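Local coordinates for protein mosquitocidal toxin (Bacillus sphaericus, PDB 2CB4) that transfers ADP-ribose from NAD, probably to proteins of the target cell, through the catalytic domain seen here, as part of a larger mosquito-killing toxin, at the interface of chains A and B. Coordinates in Å, arbitrary orientation; residue numbers count along the deposited sequence, not the author numbering. Chains: chain A/B, Mosquitocidal toxin.

The interface of chains A and B. Residues chain A 144, 257, 260, 262-263; chain B 90, 190, 210-211, 232.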
# COMPACT_ATOMS: atom_id res chain seq x y z
N HIS A 144 -8.47 -17.68 37.95
CA HIS A 144 -8.18 -19.12 38.02
C HIS A 144 -6.75 -19.44 37.61
O HIS A 144 -6.17 -20.41 38.07
CB HIS A 144 -9.14 -19.91 37.09
CG HIS A 144 -10.54 -19.97 37.61
ND1 HIS A 144 -11.65 -19.87 36.78
CD2 HIS A 144 -11.02 -20.12 38.87
CE1 HIS A 144 -12.74 -19.98 37.52
NE2 HIS A 144 -12.38 -20.14 38.78
N PHE A 257 -8.71 -10.90 30.02
CA PHE A 257 -9.09 -12.29 30.23
C PHE A 257 -9.14 -12.66 31.71
O PHE A 257 -10.06 -13.33 32.17
CB PHE A 257 -8.17 -13.24 29.44
CG PHE A 257 -8.72 -14.64 29.31
CD1 PHE A 257 -9.76 -14.93 28.40
CD2 PHE A 257 -8.23 -15.67 30.13
CE1 PHE A 257 -10.29 -16.21 28.30
CE2 PHE A 257 -8.74 -16.98 30.01
CZ PHE A 257 -9.76 -17.25 29.10
N PHE A 260 -12.40 -11.25 33.91
CA PHE A 260 -13.76 -11.60 33.52
C PHE A 260 -14.26 -12.51 34.64
O PHE A 260 -13.56 -13.44 35.04
CB PHE A 260 -13.74 -12.35 32.17
CG PHE A 260 -15.11 -12.73 31.68
CD1 PHE A 260 -16.20 -11.86 31.85
CD2 PHE A 260 -15.32 -13.96 31.05
CE1 PHE A 260 -17.47 -12.21 31.41
CE2 PHE A 260 -16.59 -14.33 30.59
CZ PHE A 260 -17.67 -13.46 30.78
N PRO A 262 -16.32 -15.18 35.27
CA PRO A 262 -16.23 -16.65 35.21
C PRO A 262 -14.75 -17.15 35.19
O PRO A 262 -14.50 -18.35 35.41
CB PRO A 262 -16.93 -17.01 33.89
CG PRO A 262 -17.69 -15.84 33.48
CD PRO A 262 -17.07 -14.63 34.12
N ASN A 263 -13.80 -16.24 34.91
CA ASN A 263 -12.38 -16.58 34.84
C ASN A 263 -11.63 -16.51 36.16
O ASN A 263 -10.39 -16.59 36.20
CB ASN A 263 -11.66 -15.76 33.76
CG ASN A 263 -12.17 -16.07 32.38
OD1 ASN A 263 -13.00 -16.96 32.20
ND2 ASN A 263 -11.69 -15.34 31.40
N PHE B 90 -10.42 -22.59 24.13
CA PHE B 90 -10.75 -22.23 25.53
C PHE B 90 -10.48 -20.75 25.77
O PHE B 90 -10.90 -20.19 26.78
CB PHE B 90 -9.96 -23.06 26.55
CG PHE B 90 -10.46 -24.48 26.72
CD1 PHE B 90 -11.58 -24.92 26.06
CD2 PHE B 90 -9.76 -25.38 27.52
CE1 PHE B 90 -12.01 -26.23 26.20
CE2 PHE B 90 -10.20 -26.69 27.65
CZ PHE B 90 -11.32 -27.11 27.00
N GLU B 190 -16.76 -19.76 27.91
CA GLU B 190 -17.28 -20.14 29.24
C GLU B 190 -18.37 -21.23 29.17
O GLU B 190 -18.73 -21.80 30.18
CB GLU B 190 -17.72 -18.91 30.06
CG GLU B 190 -18.92 -18.13 29.48
CD GLU B 190 -18.51 -16.99 28.60
OE1 GLU B 190 -17.39 -17.03 28.06
OE2 GLU B 190 -19.33 -16.06 28.43
N PRO B 210 -11.29 -24.62 33.35
CA PRO B 210 -11.61 -24.17 34.73
C PRO B 210 -12.59 -22.99 34.77
O PRO B 210 -13.20 -22.72 35.79
CB PRO B 210 -10.25 -23.73 35.29
CG PRO B 210 -9.23 -24.35 34.39
CD PRO B 210 -9.87 -24.38 33.02
N ASN B 211 -12.69 -22.27 33.65
CA ASN B 211 -13.55 -21.10 33.53
C ASN B 211 -14.94 -21.42 33.01
O ASN B 211 -15.70 -20.54 32.66
CB ASN B 211 -12.90 -20.06 32.60
CG ASN B 211 -11.46 -19.78 32.97
OD1 ASN B 211 -11.12 -19.65 34.13
ND2 ASN B 211 -10.61 -19.70 31.97
N TRP B 232 -6.77 -26.55 32.00
CA TRP B 232 -6.21 -25.58 31.10
C TRP B 232 -5.98 -24.20 31.67
O TRP B 232 -6.67 -23.76 32.59
CB TRP B 232 -7.18 -25.48 29.91
CG TRP B 232 -6.74 -24.51 28.84
CD1 TRP B 232 -5.88 -24.76 27.80
CD2 TRP B 232 -7.14 -23.12 28.72
NE1 TRP B 232 -5.72 -23.61 27.05
CE2 TRP B 232 -6.47 -22.60 27.59
CE3 TRP B 232 -7.97 -22.26 29.47
CZ2 TRP B 232 -6.64 -21.27 27.16
CZ3 TRP B 232 -8.10 -20.93 29.07
CH2 TRP B 232 -7.44 -20.46 27.91
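The amide oxygen OD1 of B:Asn211 accepts a hydrogen bond from ND1 of the A:His144 imidazole, 2.7 Å between ND1 and OD1 and nearly straight at the hydrogen. The bond lies in the plane of both groups: ring and amide are nearly coplanar, 14° apart, and the two side chains run antiparallel, meeting at their edges. CG of B:Asn211 stands anti to its carbonyl carbon (chi1 -49°), which turns the amide towards A:His144 and A:Asn263 and brings OD1 to ND1 of the histidine. The carbonyl oxygen of B:Pro210 stands off one face of the same ring, 3.3 Å from CE1 of A:His144.

From another side A:Asn263 crosses B:Asn211 at about a right angle, its CA 3.8 Å from CG of B:Asn211. A:Asn263 itself is fixed within chain A: its ND2 donates to the backbone oxygen of A:Phe257, 2.7 Å from ND2 to O, and this nitrogen also sits over the centre of the A:Phe257 ring. That phenylalanine reaches across the boundary with its tip, where CZ packs 4.0 Å from CZ3 of B:Trp232. The indole in turn is backed by CB of B:Phe90 over one face.

At the other end, the carboxylate of B:Glu190 comes to the edge of the A:Phe260 ring, CD 3.8 Å from CE2, with the planes 65° apart; CD of A:Pro262 covers a face of that ring. Different surfaces of two copies of the catalytic domain meet in this small patch, which joins neighbours in the deposited assembly; whether the toxin uses it in solution the structure alone does not show.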